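Local coordinates for protein heme peroxidase (Bacteroides thetaiotaomicron, PDB 2GVK) that is a dye-decolorizing peroxidase, a heme enzyme that probably uses hydrogen peroxide to oxidise dyes and other substrates, at residues F182-D196 with F295-S308. Sequence-based numbering, arbitrary orientation.
Sequences FAGGSYVFVQKYIHD and FSTAITGTLFFVPS. With EDO (1,2-ethanediol), chain G.
Two neighbouring antiparallel strands of the beta-barrel fold of this DyP peroxidase, 186-195 and 296-306, pair in the interior of the eight-stranded antiparallel sheet. Val188 and Phe304 exchange two N-H...O bonds of 2.9 Å, as do Ile194 and Thr297, also at 2.9 Å. Between these pairs the register slips by one residue, from Val190 to Tyr193, where the strand is interrupted at Ile299-Gly301. There Ile299 N bonds to Lys192 O, while Lys192 N is taken by a side chain, Thr300 OG1, at 2.8 Å; the hydroxyl reaches it because chi1 of 64° sets OG1 between its own backbone N and carbonyl carbon. Water 4 bridges Thr300 O and Gln191 NE2, but Thr300 N is buried without a partner. On the sheet face carrying Val188, Phe304 and Val306, Val188 CG1 presses tightly on Val306 CG2 (3.5 Å), and Val190 CG2 meets the Phe304 ring at its edge, in plane, 3.8 Å from CE1. On the opposite face, the Phe189 ring reaches the partner backbone, its CD1 3.3 Å from Thr302 O, since CG lies opposite the backbone N (chi1 -171°); Phe92 meets this ring edge-to-face. With an alanine at Phe189, Phe92 would probably lose its aromatic mate and a gap would open beside Gly301-Thr302. At the Phe182 end of the pairing, Phe182 CD1 lies 3.7 Å from Phe305 CZ, the ring planes at 88°. Main-chain bonds thus fix the pairing on both sides of the interruption, and a threonine hydroxyl substitutes for the missing backbone acceptor within it.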
ATOM      1  N   PHE A 182     -25.647  25.251  19.906  1.00 13.62           N
ATOM      2  CA  PHE A 182     -24.782  24.062  19.935  1.00 12.93           C
ATOM      3  C   PHE A 182     -24.722  23.346  18.607  1.00 12.74           C
ATOM      4  O   PHE A 182     -24.223  22.226  18.525  1.00 12.59           O
ATOM      5  CB  PHE A 182     -25.237  23.118  21.043  1.00 12.55           C
ATOM      6  CG  PHE A 182     -25.154  23.733  22.410  1.00 13.02           C
ATOM      7  CD1 PHE A 182     -23.917  23.884  23.030  1.00 11.52           C
ATOM      8  CD2 PHE A 182     -26.257  24.324  22.979  1.00 12.40           C
ATOM      9  CE1 PHE A 182     -23.812  24.539  24.224  1.00 13.41           C
ATOM     10  CE2 PHE A 182     -26.160  24.979  24.177  1.00 12.29           C
ATOM     11  CZ  PHE A 182     -24.926  25.089  24.806  1.00 14.35           C
ATOM     12  N   ALA A 183     -25.125  24.036  17.552  1.00 12.62           N
ATOM     13  CA  ALA A 183     -25.040  23.494  16.219  1.00 12.52           C
ATOM     14  C   ALA A 183     -23.602  23.132  15.907  1.00 12.35           C
ATOM     15  O   ALA A 183     -22.670  23.874  16.253  1.00 12.69           O
ATOM     16  CB  ALA A 183     -25.574  24.501  15.194  1.00 12.81           C
ATOM     17  N   GLY A 184     -23.419  22.004  15.231  1.00 11.97           N
ATOM     18  CA  GLY A 184     -22.075  21.477  14.967  1.00 11.75           C
ATOM     19  C   GLY A 184     -21.642  20.466  16.021  1.00 11.67           C
ATOM     20  O   GLY A 184     -20.625  19.813  15.872  1.00 11.97           O
ATOM     21  N   GLY A 185     -22.404  20.370  17.116  1.00 11.46           N
ATOM     22  CA  GLY A 185     -22.117  19.396  18.157  1.00 11.46           C
ATOM     23  C   GLY A 185     -22.805  18.055  17.872  1.00 11.40           C
ATOM     24  O   GLY A 185     -23.503  17.894  16.852  1.00 11.47           O
ATOM     25  N   SER A 186     -22.643  17.110  18.791  1.00 11.36           N
ATOM     26  CA  SER A 186     -23.233  15.788  18.640  1.00 11.13           C
ATOM     27  C   SER A 186     -23.491  15.155  20.003  1.00 11.00           C
ATOM     28  O   SER A 186     -22.782  15.435  20.964  1.00 11.60           O
ATOM     29  CB  SER A 186     -22.285  14.882  17.826  1.00 11.12           C
ATOM     30  OG  SER A 186     -22.840  13.584  17.630  1.00 11.06           O
ATOM     31  N   TYR A 187     -24.512  14.308  20.074  1.00 10.45           N
ATOM     32  CA  TYR A 187     -24.766  13.482  21.243  1.00 10.40           C
ATOM     33  C   TYR A 187     -24.217  12.120  20.989  1.00 10.84           C
ATOM     34  O   TYR A 187     -24.659  11.430  20.045  1.00 10.94           O
ATOM     35  CB  TYR A 187     -26.279  13.370  21.523  1.00  9.96           C
ATOM     36  CG  TYR A 187     -26.931  14.681  21.885  1.00 10.46           C
ATOM     37  CD1 TYR A 187     -26.841  15.180  23.162  1.00 10.70           C
ATOM     38  CD2 TYR A 187     -27.679  15.401  20.941  1.00 11.70           C
ATOM     39  CE1 TYR A 187     -27.445  16.401  23.503  1.00 11.29           C
ATOM     40  CE2 TYR A 187     -28.302  16.590  21.276  1.00 10.82           C
ATOM     41  CZ  TYR A 187     -28.149  17.106  22.544  1.00 10.14           C
ATOM     42  OH  TYR A 187     -28.782  18.291  22.895  1.00 12.29           O
ATOM     43  N   VAL A 188     -23.269  11.689  21.823  1.00 11.00           N
ATOM     44  CA  VAL A 188     -22.689  10.362  21.679  1.00 11.32           C
ATOM     45  C   VAL A 188     -23.000   9.488  22.875  1.00 11.34           C
ATOM     46  O   VAL A 188     -22.910   9.914  24.020  1.00 12.03           O
ATOM     47  CB  VAL A 188     -21.119  10.423  21.404  1.00 11.70           C
ATOM     48  CG1 VAL A 188     -20.398  10.977  22.567  1.00 12.13           C
ATOM     49  CG2 VAL A 188     -20.590   9.063  21.048  1.00 13.14           C
ATOM     50  N   PHE A 189     -23.434   8.272  22.591  1.00 10.85           N
ATOM     51  CA  PHE A 189     -23.789   7.338  23.619  1.00 10.49           C
ATOM     52  C   PHE A 189     -22.915   6.104  23.486  1.00 10.62           C
ATOM     53  O   PHE A 189     -22.704   5.617  22.394  1.00 10.55           O
ATOM     54  CB  PHE A 189     -25.283   6.969  23.505  1.00 10.63           C
ATOM     55  CG  PHE A 189     -25.800   6.179  24.661  1.00  9.97           C
ATOM     56  CD1 PHE A 189     -25.988   6.770  25.880  1.00 11.07           C
ATOM     57  CD2 PHE A 189     -26.132   4.829  24.510  1.00 11.50           C
ATOM     58  CE1 PHE A 189     -26.449   6.042  26.940  1.00 13.80           C
ATOM     59  CE2 PHE A 189     -26.619   4.105  25.578  1.00 12.03           C
ATOM     60  CZ  PHE A 189     -26.779   4.701  26.772  1.00 11.96           C
ATOM     61  N   VAL A 190     -22.346   5.652  24.604  1.00 10.51           N
ATOM     62  CA  VAL A 190     -21.520   4.472  24.605  1.00 10.81           C
ATOM     63  C   VAL A 190     -22.088   3.385  25.535  1.00 10.74           C
ATOM     64  O   VAL A 190     -22.676   3.680  26.596  1.00 10.77           O
ATOM     65  CB  VAL A 190     -20.049   4.793  25.029  1.00 11.03           C
ATOM     66  CG1 VAL A 190     -19.385   5.726  24.014  1.00 13.18           C
ATOM     67  CG2 VAL A 190     -20.007   5.363  26.430  1.00 13.39           C
ATOM     68  N   GLN A 191     -21.951   2.122  25.091  1.00 11.03           N
ATOM     69  CA  GLN A 191     -22.258   0.951  25.912  1.00 11.10           C
ATOM     70  C   GLN A 191     -21.264  -0.127  25.646  1.00 11.20           C
ATOM     71  O   GLN A 191     -21.043  -0.487  24.486  1.00 11.70           O
ATOM     72  CB  GLN A 191     -23.629   0.366  25.573  1.00 11.24           C
ATOM     73  CG  GLN A 191     -24.775   1.202  25.833  1.00 11.85           C
ATOM     74  CD  GLN A 191     -26.054   0.552  25.340  1.00 12.07           C
ATOM     75  OE1 GLN A 191     -26.241   0.374  24.131  1.00 14.93           O
ATOM     76  NE2 GLN A 191     -26.943   0.180  26.278  1.00 12.48           N
ATOM     77  N   LYS A 192     -20.740  -0.724  26.707  1.00 11.35           N
ATOM     78  CA  LYS A 192     -19.971  -1.973  26.587  1.00 11.69           C
ATOM     79  C   LYS A 192     -20.908  -3.163  26.727  1.00 11.44           C
ATOM     80  O   LYS A 192     -21.653  -3.262  27.721  1.00 11.46           O
ATOM     81  CB  LYS A 192     -18.904  -2.076  27.660  1.00 12.21           C
ATOM     82  CG  LYS A 192     -17.730  -1.258  27.417  1.00 16.35           C
ATOM     83  CD  LYS A 192     -16.777  -1.272  28.641  1.00 19.79           C
ATOM     84  CE  LYS A 192     -16.054  -2.570  28.771  1.00 19.32           C
ATOM     85  NZ  LYS A 192     -15.123  -2.555  29.976  1.00 22.48           N
ATOM     86  N   TYR A 193     -20.888  -4.044  25.727  1.00 11.42           N
ATOM     87  CA  TYR A 193     -21.635  -5.287  25.759  1.00 11.76           C
ATOM     88  C   TYR A 193     -20.693  -6.474  25.899  1.00 12.18           C
ATOM     89  O   TYR A 193     -19.673  -6.541  25.215  1.00 12.50           O
ATOM     90  CB  TYR A 193     -22.435  -5.467  24.484  1.00 12.10           C
ATOM     91  CG  TYR A 193     -23.663  -4.608  24.378  1.00 12.04           C
ATOM     92  CD1 TYR A 193     -24.890  -5.048  24.882  1.00 12.49           C
ATOM     93  CD2 TYR A 193     -23.617  -3.370  23.749  1.00 12.99           C
ATOM     94  CE1 TYR A 193     -26.049  -4.273  24.734  1.00 12.27           C
ATOM     95  CE2 TYR A 193     -24.759  -2.581  23.621  1.00 12.38           C
ATOM     96  CZ  TYR A 193     -25.974  -3.043  24.120  1.00 13.43           C
ATOM     97  OH  TYR A 193     -27.126  -2.248  24.002  1.00 12.51           O
ATOM     98  N   ILE A 194     -21.027  -7.382  26.798  1.00 12.11           N
ATOM     99  CA  ILE A 194     -20.304  -8.662  26.930  1.00 12.30           C
ATOM    100  C   ILE A 194     -21.158  -9.762  26.328  1.00 12.51           C
ATOM    101  O   ILE A 194     -22.340  -9.878  26.645  1.00 12.17           O
ATOM    102  CB  ILE A 194     -20.001  -8.979  28.398  1.00 12.42           C
ATOM    103  CG1 ILE A 194     -19.191  -7.822  29.036  1.00 14.20           C
ATOM    104  CG2 ILE A 194     -19.250 -10.309  28.531  1.00 12.79           C
ATOM    105  CD1 ILE A 194     -17.861  -7.551  28.369  1.00 16.03           C
ATOM    106  N   HIS A 195     -20.565 -10.563  25.444  1.00 12.52           N
ATOM    107  CA  HIS A 195     -21.306 -11.601  24.733  1.00 12.85           C
ATOM    108  C   HIS A 195     -21.182 -12.944  25.369  1.00 13.35           C
ATOM    109  O   HIS A 195     -20.149 -13.267  25.995  1.00 13.96           O
ATOM    110  CB  HIS A 195     -20.826 -11.697  23.297  1.00 12.86           C
ATOM    111  CG  HIS A 195     -21.072 -10.473  22.510  1.00 14.20           C
ATOM    112  ND1 HIS A 195     -22.345 -10.010  22.232  1.00 14.56           N
ATOM    113  CD2 HIS A 195     -20.216  -9.567  21.978  1.00 15.12           C
ATOM    114  CE1 HIS A 195     -22.256  -8.896  21.533  1.00 14.33           C
ATOM    115  NE2 HIS A 195     -20.979  -8.595  21.382  1.00 15.09           N
ATOM    116  N   ASP A 196     -22.255 -13.736  25.240  1.00 12.75           N
ATOM    117  CA  ASP A 196     -22.236 -15.156  25.560  1.00 12.86           C
ATOM    118  C   ASP A 196     -21.889 -15.872  24.268  1.00 13.05           C
ATOM    119  O   ASP A 196     -22.763 -16.288  23.511  1.00 12.77           O
ATOM    120  CB  ASP A 196     -23.603 -15.590  26.082  1.00 12.86           C
ATOM    121  CG  ASP A 196     -23.628 -17.038  26.561  1.00 15.71           C
ATOM    122  OD1 ASP A 196     -22.674 -17.811  26.254  1.00 14.73           O
ATOM    123  OD2 ASP A 196     -24.639 -17.419  27.220  1.00 17.99           O
ATOM    124  N   PHE A 295     -27.930 -12.670  23.840  1.00 13.40           N
ATOM    125  CA  PHE A 295     -26.538 -13.094  23.734  1.00 13.29           C
ATOM    126  C   PHE A 295     -25.573 -12.000  24.114  1.00 13.20           C
ATOM    127  O   PHE A 295     -24.351 -12.172  23.993  1.00 13.09           O
ATOM    128  CB  PHE A 295     -26.241 -13.560  22.303  1.00 13.43           C
ATOM    129  CG  PHE A 295     -27.116 -14.641  21.842  1.00 12.94           C
ATOM    130  CD1 PHE A 295     -26.797 -15.967  22.098  1.00 14.06           C
ATOM    131  CD2 PHE A 295     -28.306 -14.357  21.176  1.00 12.53           C
ATOM    132  CE1 PHE A 295     -27.637 -16.977  21.688  1.00 13.90           C
ATOM    133  CE2 PHE A 295     -29.149 -15.366  20.780  1.00 14.25           C
ATOM    134  CZ  PHE A 295     -28.810 -16.675  21.026  1.00 14.25           C
ATOM    135  N   SER A 296     -26.109 -10.877  24.591  1.00 13.19           N
ATOM    136  CA  SER A 296     -25.312  -9.667  24.830  1.00 13.65           C
ATOM    137  C   SER A 296     -25.807  -8.930  26.062  1.00 14.11           C
ATOM    138  O   SER A 296     -26.958  -8.519  26.111  1.00 14.76           O
ATOM    139  CB  SER A 296     -25.405  -8.715  23.615  1.00 13.65           C
ATOM    140  OG  SER A 296     -25.279  -9.412  22.388  1.00 14.20           O
ATOM    141  N   THR A 297     -24.903  -8.635  26.991  1.00 14.09           N
ATOM    142  CA  THR A 297     -25.267  -7.949  28.211  1.00 14.19           C
ATOM    143  C   THR A 297     -24.602  -6.588  28.292  1.00 14.02           C
ATOM    144  O   THR A 297     -23.380  -6.492  28.222  1.00 13.97           O
ATOM    145  CB  THR A 297     -24.853  -8.760  29.457  1.00 14.36           C
ATOM    146  OG1 THR A 297     -25.451 -10.073  29.415  1.00 16.48           O
ATOM    147  CG2 THR A 297     -25.287  -8.072  30.687  1.00 15.20           C
ATOM    148  N   ALA A 298     -25.417  -5.528  28.429  1.00 14.00           N
ATOM    149  CA  ALA A 298     -24.897  -4.172  28.604  1.00 14.18           C
ATOM    150  C   ALA A 298     -24.374  -4.008  30.030  1.00 14.10           C
ATOM    151  O   ALA A 298     -25.101  -4.249  30.987  1.00 14.38           O
ATOM    152  CB  ALA A 298     -25.983  -3.145  28.323  1.00 14.45           C
ATOM    153  N   ILE A 299     -23.107  -3.595  30.164  1.00 14.06           N
ATOM    154  CA  ILE A 299     -22.508  -3.388  31.467  1.00 14.19           C
ATOM    155  C   ILE A 299     -22.103  -1.911  31.738  1.00 13.78           C
ATOM    156  O   ILE A 299     -21.719  -1.567  32.865  1.00 14.05           O
ATOM    157  CB  ILE A 299     -21.299  -4.332  31.706  1.00 14.69           C
ATOM    158  CG1 ILE A 299     -20.157  -4.026  30.740  1.00 14.95           C
ATOM    159  CG2 ILE A 299     -21.741  -5.792  31.586  1.00 15.90           C
ATOM    160  CD1 ILE A 299     -18.860  -4.738  31.108  1.00 16.96           C
ATOM    161  N   THR A 300     -22.169  -1.066  30.709  1.00 13.10           N
ATOM    162  CA  THR A 300     -22.032   0.399  30.877  1.00 12.54           C
ATOM    163  C   THR A 300     -23.029   1.105  29.986  1.00 11.90           C
ATOM    164  O   THR A 300     -23.617   0.490  29.065  1.00 11.99           O
ATOM    165  CB  THR A 300     -20.606   0.935  30.504  1.00 12.60           C
ATOM    166  OG1 THR A 300     -20.356   0.708  29.129  1.00 13.71           O
ATOM    167  CG2 THR A 300     -19.522   0.280  31.333  1.00 12.87           C
ATOM    168  N   GLY A 301     -23.260   2.368  30.273  1.00 11.53           N
ATOM    169  CA  GLY A 301     -24.142   3.202  29.472  1.00 11.70           C
ATOM    170  C   GLY A 301     -24.018   4.635  29.888  1.00 11.69           C
ATOM    171  O   GLY A 301     -24.323   4.979  31.014  1.00 11.95           O
ATOM    172  N   THR A 302     -23.505   5.473  28.992  1.00 11.36           N
ATOM    173  CA  THR A 302     -23.252   6.875  29.322  1.00 11.20           C
ATOM    174  C   THR A 302     -23.439   7.782  28.109  1.00 10.92           C
ATOM    175  O   THR A 302     -23.003   7.456  26.985  1.00 10.86           O
ATOM    176  CB  THR A 302     -21.809   7.074  29.869  1.00 11.35           C
ATOM    177  OG1 THR A 302     -21.495   6.029  30.802  1.00 12.83           O
ATOM    178  CG2 THR A 302     -21.681   8.404  30.548  1.00 10.93           C
ATOM    179  N   LEU A 303     -24.071   8.936  28.354  1.00 10.59           N
ATOM    180  CA  LEU A 303     -24.240   9.977  27.338  1.00 10.59           C
ATOM    181  C   LEU A 303     -23.187  11.081  27.493  1.00 10.60           C
ATOM    182  O   LEU A 303     -22.929  11.565  28.601  1.00 11.05           O
ATOM    183  CB  LEU A 303     -25.650  10.604  27.433  1.00 10.53           C
ATOM    184  CG  LEU A 303     -25.938  11.802  26.528  1.00 12.26           C
ATOM    185  CD1 LEU A 303     -25.892  11.417  25.082  1.00 13.16           C
ATOM    186  CD2 LEU A 303     -27.303  12.418  26.870  1.00 12.91           C
ATOM    187  N   PHE A 304     -22.620  11.493  26.375  1.00 10.95           N
ATOM    188  CA  PHE A 304     -21.701  12.631  26.336  1.00 10.96           C
ATOM    189  C   PHE A 304     -22.093  13.605  25.224  1.00 10.96           C
ATOM    190  O   PHE A 304     -22.652  13.213  24.210  1.00 11.23           O
ATOM    191  CB  PHE A 304     -20.237  12.177  26.091  1.00 10.94           C
ATOM    192  CG  PHE A 304     -19.718  11.159  27.087  1.00 11.77           C
ATOM    193  CD1 PHE A 304     -19.946   9.791  26.898  1.00 12.30           C
ATOM    194  CD2 PHE A 304     -18.943  11.554  28.158  1.00 10.97           C
ATOM    195  CE1 PHE A 304     -19.414   8.851  27.781  1.00 11.97           C
ATOM    196  CE2 PHE A 304     -18.466  10.607  29.085  1.00 10.65           C
ATOM    197  CZ  PHE A 304     -18.711   9.261  28.887  1.00 10.96           C
ATOM    198  N   PHE A 305     -21.753  14.857  25.430  1.00 10.90           N
ATOM    199  CA  PHE A 305     -21.894  15.886  24.438  1.00 10.84           C
ATOM    200  C   PHE A 305     -20.536  16.200  23.824  1.00 10.89           C
ATOM    201  O   PHE A 305     -19.574  16.532  24.533  1.00 10.66           O
ATOM    202  CB  PHE A 305     -22.510  17.169  25.050  1.00 11.08           C
ATOM    203  CG  PHE A 305     -22.483  18.339  24.131  1.00 10.66           C
ATOM    204  CD1 PHE A 305     -23.163  18.305  22.927  1.00 11.20           C
ATOM    205  CD2 PHE A 305     -21.775  19.481  24.462  1.00 10.78           C
ATOM    206  CE1 PHE A 305     -23.126  19.389  22.056  1.00 11.47           C
ATOM    207  CE2 PHE A 305     -21.739  20.577  23.593  1.00 12.46           C
ATOM    208  CZ  PHE A 305     -22.415  20.531  22.401  1.00 10.03           C
ATOM    209  N   VAL A 306     -20.490  16.134  22.501  1.00 11.21           N
ATOM    210  CA  VAL A 306     -19.317  16.377  21.725  1.00 11.77           C
ATOM    211  C   VAL A 306     -19.458  17.755  21.020  1.00 11.92           C
ATOM    212  O   VAL A 306     -20.195  17.877  20.029  1.00 12.42           O
ATOM    213  CB  VAL A 306     -19.167  15.280  20.658  1.00 11.70           C
ATOM    214  CG1 VAL A 306     -17.923  15.529  19.756  1.00 12.41           C
ATOM    215  CG2 VAL A 306     -19.103  13.933  21.303  1.00 13.77           C
ATOM    216  N   PRO A 307     -18.801  18.790  21.551  1.00 11.84           N
ATOM    217  CA  PRO A 307     -18.998  20.128  20.983  1.00 11.58           C
ATOM    218  C   PRO A 307     -18.348  20.305  19.618  1.00 11.60           C
ATOM    219  O   PRO A 307     -17.429  19.592  19.281  1.00 11.58           O
ATOM    220  CB  PRO A 307     -18.336  21.074  22.035  1.00 11.50           C
ATOM    221  CG  PRO A 307     -17.485  20.220  22.852  1.00 14.11           C
ATOM    222  CD  PRO A 307     -17.913  18.797  22.724  1.00 11.97           C
ATOM    223  N   SER A 308     -18.833  21.264  18.842  1.00 11.32           N
ATOM    224  CA  SER A 308     -18.150  21.653  17.640  1.00 11.44           C
ATOM    225  C   SER A 308     -16.731  22.095  18.019  1.00 11.90           C
ATOM    226  O   SER A 308     -16.471  22.437  19.163  1.00 12.09           O
ATOM    227  CB  SER A 308     -18.882  22.796  16.959  1.00 11.72           C
ATOM    228  OG  SER A 308     -18.753  23.989  17.720  1.00 12.32           O
TER
HETATM  229  C1  EDO G 322     -18.753   4.684  30.591  1.00 20.57           C
HETATM  230  O1  EDO G 322     -19.858   4.146  29.906  1.00 26.32           O
HETATM  231  C2  EDO G 322     -18.351   3.770  31.778  1.00 25.15           C
HETATM  232  O2  EDO G 322     -19.274   3.920  32.897  1.00 17.21           O
HETATM  233  O   HOH W   1     -21.428  22.584  19.563  1.00 13.05           O
HETATM  234  O   HOH W   2     -21.251  25.014  18.271  1.00 15.04           O
HETATM  235  O   HOH W   3     -19.000  17.859  16.936  1.00 13.71           O
HETATM  236  O   HOH W   4     -26.351   0.374  29.041  1.00 14.98           O
HETATM  237  O   HOH W   5     -23.855 -11.852  28.000  1.00 24.57           O